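Local coordinates for protein pelota homolog (Archaeoglobus fulgidus, PDB 3OBY), which probably recognises stalled ribosomes, cleaves the stalled mRNA as a metal-dependent endoribonuclease and helps release non-functional ribosomes, at residues V59-E71 with A76-G88. Numbering follows the deposited sequence.
Sequences VTVRLGIEVEKVE and ANRLRVSGKIVAG
The edge of the Arg-80 guanidinium meets the carboxylate of Glu-71 in a salt bridge: NH1 donates to OE2 over 3.1 Å, the acceptor close to the guanidinium plane, whereas OE2 is approached from above the carboxylate plane, the two planes standing 83° apart. The two side chains run alongside each other. Glu-71 CG sits between its backbone N and carbonyl carbon (chi1 71°), and the extended chain beyond carries OE2 to NH1 and OE1 to Lys-69 NZ, 3.4 Å away. A water links Glu-71 OE2 with Ser-82 OG and Arg-80 O. With an alanine at Glu-71, Arg-80 and Lys-69 would probably lose the carboxylate they share and the water one of its anchors. Farther along, Glu-66 OE1 forms a salt bridge with Lys-84 NZ at 2.7 Å. On the face bearing Ile-65, Val-70 and Val-81, Val-81 CG1 touches Ile-65 CD1 (3.5 Å). Val-67 CG2 also reaches Val-81 CG1 (3.6 Å), and Leu-79 CD1 meets Val-70 CG1. Ser-82 O accepts from both Glu-68 N (2.7 Å) and Lys-69 N (3.1 Å). This classic beta bulge shifts the register where strand 63-72 turns a corner, in an antiparallel hairpin of the strongly bent sheet of the N-terminal, RNA-binding Sm-fold domain.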
ATOM      1  N   VAL A  59      18.523 -19.431  -6.762  1.00 85.56           N
ATOM      2  CA  VAL A  59      17.493 -20.431  -7.027  1.00 89.92           C
ATOM      3  C   VAL A  59      16.380 -20.738  -6.053  1.00 89.58           C
ATOM      4  O   VAL A  59      16.420 -21.782  -5.383  1.00 92.47           O
ATOM      5  CB  VAL A  59      18.077 -21.816  -7.375  1.00 91.90           C
ATOM      6  CG1 VAL A  59      17.792 -22.174  -8.828  1.00 90.53           C
ATOM      7  CG2 VAL A  59      19.539 -21.843  -7.064  1.00 96.37           C
ATOM      8  N   THR A  60      15.410 -19.830  -5.944  1.00 90.92           N
ATOM      9  CA  THR A  60      14.223 -20.085  -5.129  1.00 87.87           C
ATOM     10  C   THR A  60      13.465 -21.294  -5.780  1.00 83.73           C
ATOM     11  O   THR A  60      13.819 -21.774  -6.878  1.00 86.05           O
ATOM     12  CB  THR A  60      13.301 -18.849  -5.089  1.00 89.55           C
ATOM     13  OG1 THR A  60      13.315 -18.167  -6.353  1.00 82.25           O
ATOM     14  CG2 THR A  60      13.796 -17.905  -4.055  1.00 89.95           C
ATOM     15  N   VAL A  61      12.404 -21.747  -5.116  1.00 78.06           N
ATOM     16  CA  VAL A  61      11.670 -22.931  -5.553  1.00 74.42           C
ATOM     17  C   VAL A  61      10.154 -22.969  -5.319  1.00 66.61           C
ATOM     18  O   VAL A  61       9.460 -23.812  -5.891  1.00 65.63           O
ATOM     19  CB  VAL A  61      12.337 -24.176  -4.885  1.00 78.24           C
ATOM     20  CG1 VAL A  61      12.566 -23.904  -3.404  1.00 80.92           C
ATOM     21  CG2 VAL A  61      11.493 -25.424  -5.078  1.00 82.59           C
ATOM     22  N   ARG A  62       9.640 -22.072  -4.485  1.00 52.86           N
ATOM     23  CA  ARG A  62       8.200 -22.016  -4.209  1.00 51.41           C
ATOM     24  C   ARG A  62       7.634 -23.319  -3.658  1.00 43.94           C
ATOM     25  O   ARG A  62       7.217 -24.198  -4.404  1.00 49.40           O
ATOM     26  CB  ARG A  62       7.420 -21.619  -5.476  1.00 44.05           C
ATOM     27  CG  ARG A  62       5.914 -21.430  -5.255  1.00 43.78           C
ATOM     28  CD  ARG A  62       5.260 -20.599  -6.365  1.00 40.45           C
ATOM     29  NE  ARG A  62       4.183 -19.750  -5.855  1.00 37.78           N
ATOM     30  CZ  ARG A  62       2.990 -20.186  -5.451  1.00 40.94           C
ATOM     31  NH1 ARG A  62       2.693 -21.478  -5.498  1.00 41.83           N
ATOM     32  NH2 ARG A  62       2.097 -19.326  -4.974  1.00 31.00           N
ATOM     33  N   LEU A  63       7.615 -23.426  -2.338  1.00 42.84           N
ATOM     34  CA  LEU A  63       7.104 -24.608  -1.675  1.00 28.58           C
ATOM     35  C   LEU A  63       5.717 -24.334  -1.140  1.00 27.08           C
ATOM     36  O   LEU A  63       5.197 -23.231  -1.241  1.00 42.38           O
ATOM     37  CB  LEU A  63       8.016 -24.991  -0.506  1.00 44.26           C
ATOM     38  CG  LEU A  63       9.308 -25.764  -0.788  1.00 57.86           C
ATOM     39  CD1 LEU A  63       9.929 -25.301  -2.089  1.00 69.53           C
ATOM     40  CD2 LEU A  63      10.268 -25.578   0.374  1.00 60.95           C
ATOM     41  N   GLY A  64       5.133 -25.369  -0.566  1.00 23.77           N
ATOM     42  CA  GLY A  64       3.827 -25.272   0.038  1.00 21.13           C
ATOM     43  C   GLY A  64       3.993 -25.937   1.392  1.00 32.18           C
ATOM     44  O   GLY A  64       4.635 -26.988   1.501  1.00 23.20           O
ATOM     45  N   ILE A  65       3.448 -25.327   2.436  1.00 29.10           N
ATOM     46  CA  ILE A  65       3.570 -25.910   3.758  1.00 29.32           C
ATOM     47  C   ILE A  65       2.253 -25.893   4.506  1.00 24.71           C
ATOM     48  O   ILE A  65       1.455 -24.983   4.338  1.00 19.31           O
ATOM     49  CB  ILE A  65       4.660 -25.177   4.599  1.00 32.09           C
ATOM     50  CG1 ILE A  65       4.475 -23.666   4.514  1.00 35.24           C
ATOM     51  CG2 ILE A  65       6.048 -25.532   4.093  1.00 34.82           C
ATOM     52  CD1 ILE A  65       3.815 -23.062   5.726  1.00 59.67           C
ATOM     53  N   GLU A  66       2.013 -26.933   5.299  1.00 28.08           N
ATOM     54  CA  GLU A  66       0.803 -27.009   6.108  1.00 28.37           C
ATOM     55  C   GLU A  66       1.173 -26.314   7.414  1.00 29.62           C
ATOM     56  O   GLU A  66       1.758 -26.914   8.314  1.00 33.39           O
ATOM     57  CB  GLU A  66       0.402 -28.461   6.379  1.00 24.35           C
ATOM     58  CG  GLU A  66      -0.744 -28.587   7.372  1.00 41.55           C
ATOM     59  CD  GLU A  66      -1.143 -30.022   7.635  1.00 53.25           C
ATOM     60  OE1 GLU A  66      -0.245 -30.886   7.682  1.00 71.26           O
ATOM     61  OE2 GLU A  66      -2.353 -30.285   7.809  1.00 56.69           O
ATOM     62  N   VAL A  67       0.835 -25.033   7.488  1.00 31.64           N
ATOM     63  CA  VAL A  67       1.136 -24.192   8.636  1.00 23.17           C
ATOM     64  C   VAL A  67       0.983 -24.856   9.998  1.00 21.93           C
ATOM     65  O   VAL A  67      -0.080 -25.392  10.324  1.00 22.08           O
ATOM     66  CB  VAL A  67       0.267 -22.914   8.605  1.00 28.12           C
ATOM     67  CG1 VAL A  67       0.696 -21.974   9.713  1.00 24.83           C
ATOM     68  CG2 VAL A  67       0.400 -22.230   7.247  1.00  8.92           C
ATOM     69  N   GLU A  68       2.056 -24.825  10.787  1.00 12.20           N
ATOM     70  CA  GLU A  68       2.010 -25.389  12.133  1.00 16.57           C
ATOM     71  C   GLU A  68       2.257 -24.266  13.137  1.00 11.81           C
ATOM     72  O   GLU A  68       2.026 -24.438  14.333  1.00  1.00           O
ATOM     73  CB  GLU A  68       3.048 -26.500  12.314  1.00  3.57           C
ATOM     74  CG  GLU A  68       3.056 -27.534  11.200  1.00 28.42           C
ATOM     75  CD  GLU A  68       3.953 -28.721  11.499  1.00 32.97           C
ATOM     76  OE1 GLU A  68       4.994 -28.532  12.165  1.00 39.97           O
ATOM     77  OE2 GLU A  68       3.622 -29.842  11.056  1.00 32.73           O
ATOM     78  N   LYS A  69       2.718 -23.119  12.635  1.00 12.68           N
ATOM     79  CA  LYS A  69       2.981 -21.946  13.466  1.00  8.60           C
ATOM     80  C   LYS A  69       3.026 -20.665  12.634  1.00  9.62           C
ATOM     81  O   LYS A  69       3.504 -20.662  11.499  1.00 18.78           O
ATOM     82  CB  LYS A  69       4.300 -22.105  14.231  1.00  3.97           C
ATOM     83  CG  LYS A  69       4.398 -21.211  15.460  1.00  7.47           C
ATOM     84  CD  LYS A  69       5.695 -21.399  16.250  1.00 21.94           C
ATOM     85  CE  LYS A  69       5.689 -20.502  17.495  1.00 21.66           C
ATOM     86  NZ  LYS A  69       6.884 -20.639  18.378  1.00 21.71           N
ATOM     87  N   VAL A  70       2.514 -19.580  13.202  1.00 10.35           N
ATOM     88  CA  VAL A  70       2.496 -18.282  12.534  1.00  4.93           C
ATOM     89  C   VAL A  70       2.900 -17.256  13.579  1.00 15.49           C
ATOM     90  O   VAL A  70       2.337 -17.229  14.675  1.00 21.53           O
ATOM     91  CB  VAL A  70       1.086 -17.923  12.034  1.00 11.97           C
ATOM     92  CG1 VAL A  70       1.131 -16.635  11.241  1.00 12.01           C
ATOM     93  CG2 VAL A  70       0.526 -19.047  11.199  1.00 19.87           C
ATOM     94  N   GLU A  71       3.866 -16.408  13.254  1.00  5.68           N
ATOM     95  CA  GLU A  71       4.310 -15.430  14.229  1.00  7.93           C
ATOM     96  C   GLU A  71       5.111 -14.309  13.603  1.00 11.55           C
ATOM     97  O   GLU A  71       5.758 -14.501  12.574  1.00 23.01           O
ATOM     98  CB  GLU A  71       5.162 -16.127  15.286  1.00 14.72           C
ATOM     99  CG  GLU A  71       6.529 -16.567  14.772  1.00 29.40           C
ATOM    100  CD  GLU A  71       7.154 -17.655  15.622  1.00 37.14           C
ATOM    101  OE1 GLU A  71       6.960 -17.638  16.857  1.00 51.65           O
ATOM    102  OE2 GLU A  71       7.850 -18.518  15.048  1.00 47.63           O
ATOM    103  N   ALA A  76      12.185  -7.119  12.917  1.00 21.38           N
ATOM    104  CA  ALA A  76      11.875  -6.704  11.556  1.00 16.12           C
ATOM    105  C   ALA A  76      10.411  -6.939  11.253  1.00  9.58           C
ATOM    106  O   ALA A  76       9.747  -7.736  11.909  1.00 19.80           O
ATOM    107  CB  ALA A  76      12.727  -7.467  10.568  1.00  5.30           C
ATOM    108  N   ASN A  77       9.912  -6.239  10.247  1.00 11.77           N
ATOM    109  CA  ASN A  77       8.525  -6.379   9.837  1.00 12.71           C
ATOM    110  C   ASN A  77       8.425  -7.568   8.891  1.00  8.59           C
ATOM    111  O   ASN A  77       8.411  -7.408   7.675  1.00 13.88           O
ATOM    112  CB  ASN A  77       8.070  -5.086   9.157  1.00 15.49           C
ATOM    113  CG  ASN A  77       7.968  -3.921  10.132  1.00 21.42           C
ATOM    114  OD1 ASN A  77       8.377  -2.801   9.827  1.00  9.87           O
ATOM    115  ND2 ASN A  77       7.408  -4.185  11.312  1.00 13.14           N
ATOM    116  N   ARG A  78       8.384  -8.767   9.466  1.00  7.40           N
ATOM    117  CA  ARG A  78       8.302 -10.006   8.698  1.00 12.02           C
ATOM    118  C   ARG A  78       7.444 -11.021   9.435  1.00 11.33           C
ATOM    119  O   ARG A  78       7.535 -11.167  10.652  1.00 10.92           O
ATOM    120  CB  ARG A  78       9.694 -10.618   8.480  1.00 11.50           C
ATOM    121  CG  ARG A  78      10.750  -9.665   7.947  1.00 42.44           C
ATOM    122  CD  ARG A  78      12.082 -10.376   7.773  1.00 47.61           C
ATOM    123  NE  ARG A  78      12.068 -11.268   6.620  1.00 67.11           N
ATOM    124  CZ  ARG A  78      12.739 -12.413   6.549  1.00 74.56           C
ATOM    125  NH1 ARG A  78      13.480 -12.819   7.572  1.00 79.76           N
ATOM    126  NH2 ARG A  78      12.675 -13.148   5.448  1.00 83.45           N
ATOM    127  N   LEU A  79       6.621 -11.735   8.681  1.00 14.77           N
ATOM    128  CA  LEU A  79       5.738 -12.747   9.247  1.00 19.04           C
ATOM    129  C   LEU A  79       6.360 -14.113   9.015  1.00 15.00           C
ATOM    130  O   LEU A  79       6.608 -14.494   7.872  1.00 31.85           O
ATOM    131  CB  LEU A  79       4.372 -12.653   8.562  1.00 27.77           C
ATOM    132  CG  LEU A  79       3.219 -13.525   9.045  1.00 32.16           C
ATOM    133  CD1 LEU A  79       3.056 -13.400  10.546  1.00 42.90           C
ATOM    134  CD2 LEU A  79       1.955 -13.091   8.331  1.00 36.04           C
ATOM    135  N   ARG A  80       6.638 -14.846  10.090  1.00 18.66           N
ATOM    136  CA  ARG A  80       7.239 -16.172   9.948  1.00 16.43           C
ATOM    137  C   ARG A  80       6.189 -17.270   9.944  1.00 16.34           C
ATOM    138  O   ARG A  80       5.505 -17.492  10.944  1.00 20.12           O
ATOM    139  CB  ARG A  80       8.238 -16.451  11.067  1.00 24.06           C
ATOM    140  CG  ARG A  80       8.914 -17.814  10.928  1.00 33.45           C
ATOM    141  CD  ARG A  80       9.800 -18.159  12.113  1.00 33.40           C
ATOM    142  NE  ARG A  80      10.851 -17.168  12.308  1.00 47.58           N
ATOM    143  CZ  ARG A  80      10.924 -16.358  13.359  1.00 47.08           C
ATOM    144  NH1 ARG A  80      10.004 -16.426  14.312  1.00 36.09           N
ATOM    145  NH2 ARG A  80      11.914 -15.478  13.453  1.00 35.63           N
ATOM    146  N   VAL A  81       6.057 -17.946   8.805  1.00 14.48           N
ATOM    147  CA  VAL A  81       5.101 -19.036   8.662  1.00 16.53           C
ATOM    148  C   VAL A  81       5.870 -20.342   8.486  1.00 25.94           C
ATOM    149  O   VAL A  81       6.644 -20.501   7.537  1.00 24.09           O
ATOM    150  CB  VAL A  81       4.187 -18.827   7.446  1.00 17.45           C
ATOM    151  CG1 VAL A  81       3.216 -19.986   7.322  1.00 21.67           C
ATOM    152  CG2 VAL A  81       3.433 -17.524   7.584  1.00 15.28           C
ATOM    153  N   SER A  82       5.658 -21.275   9.404  1.00 17.47           N
ATOM    154  CA  SER A  82       6.352 -22.546   9.334  1.00 25.61           C
ATOM    155  C   SER A  82       5.410 -23.739   9.428  1.00 30.07           C
ATOM    156  O   SER A  82       4.339 -23.663  10.036  1.00 26.26           O
ATOM    157  CB  SER A  82       7.411 -22.617  10.437  1.00 15.90           C
ATOM    158  OG  SER A  82       6.840 -22.443  11.717  1.00 23.50           O
ATOM    159  N   GLY A  83       5.820 -24.841   8.810  1.00 35.02           N
ATOM    160  CA  GLY A  83       5.017 -26.049   8.831  1.00 34.90           C
ATOM    161  C   GLY A  83       5.672 -27.196   8.085  1.00 32.69           C
ATOM    162  O   GLY A  83       6.827 -27.107   7.659  1.00 20.56           O
ATOM    163  N   LYS A  84       4.920 -28.279   7.929  1.00 33.76           N
ATOM    164  CA  LYS A  84       5.389 -29.476   7.235  1.00 29.42           C
ATOM    165  C   LYS A  84       5.191 -29.328   5.730  1.00 25.56           C
ATOM    166  O   LYS A  84       4.057 -29.176   5.267  1.00 22.34           O
ATOM    167  CB  LYS A  84       4.618 -30.700   7.741  1.00 28.05           C
ATOM    168  CG  LYS A  84       5.081 -32.022   7.166  1.00 39.00           C
ATOM    169  CD  LYS A  84       4.364 -33.211   7.813  1.00 57.47           C
ATOM    170  CE  LYS A  84       2.936 -33.393   7.298  1.00 57.28           C
ATOM    171  NZ  LYS A  84       2.039 -32.250   7.623  1.00 71.61           N
ATOM    172  N   ILE A  85       6.290 -29.368   4.977  1.00 23.39           N
ATOM    173  CA  ILE A  85       6.225 -29.246   3.526  1.00 18.61           C
ATOM    174  C   ILE A  85       5.177 -30.207   2.988  1.00 27.15           C
ATOM    175  O   ILE A  85       5.132 -31.371   3.385  1.00 33.94           O
ATOM    176  CB  ILE A  85       7.577 -29.571   2.877  1.00 16.88           C
ATOM    177  CG1 ILE A  85       8.643 -28.604   3.392  1.00 26.07           C
ATOM    178  CG2 ILE A  85       7.469 -29.452   1.366  1.00 24.42           C
ATOM    179  CD1 ILE A  85       9.990 -28.757   2.717  1.00 27.33           C
ATOM    180  N   VAL A  86       4.331 -29.723   2.088  1.00 32.44           N
ATOM    181  CA  VAL A  86       3.277 -30.562   1.536  1.00 41.29           C
ATOM    182  C   VAL A  86       3.428 -30.723   0.034  1.00 43.64           C
ATOM    183  O   VAL A  86       3.273 -31.818  -0.501  1.00 44.17           O
ATOM    184  CB  VAL A  86       1.880 -29.969   1.835  1.00 40.21           C
ATOM    185  CG1 VAL A  86       1.637 -28.718   0.993  1.00 22.42           C
ATOM    186  CG2 VAL A  86       0.813 -31.008   1.576  1.00 56.99           C
ATOM    187  N   ALA A  87       3.734 -29.623  -0.639  1.00 51.18           N
ATOM    188  CA  ALA A  87       3.900 -29.635  -2.083  1.00 67.97           C
ATOM    189  C   ALA A  87       5.097 -28.787  -2.482  1.00 73.54           C
ATOM    190  O   ALA A  87       5.667 -28.076  -1.656  1.00 68.31           O
ATOM    191  CB  ALA A  87       2.638 -29.114  -2.759  1.00 66.06           C
ATOM    192  N   GLY A  88       5.470 -28.866  -3.756  1.00 82.18           N
ATOM    193  CA  GLY A  88       6.603 -28.107  -4.244  1.00 91.62           C
ATOM    194  C   GLY A  88       7.895 -28.896  -4.155  1.00 96.27           C
ATOM    195  O   GLY A  88       8.001 -29.995  -4.701  1.00105.04           O
TER
HETATM  196  O   HOH W   1       6.611 -19.736  12.874  1.00 55.08           O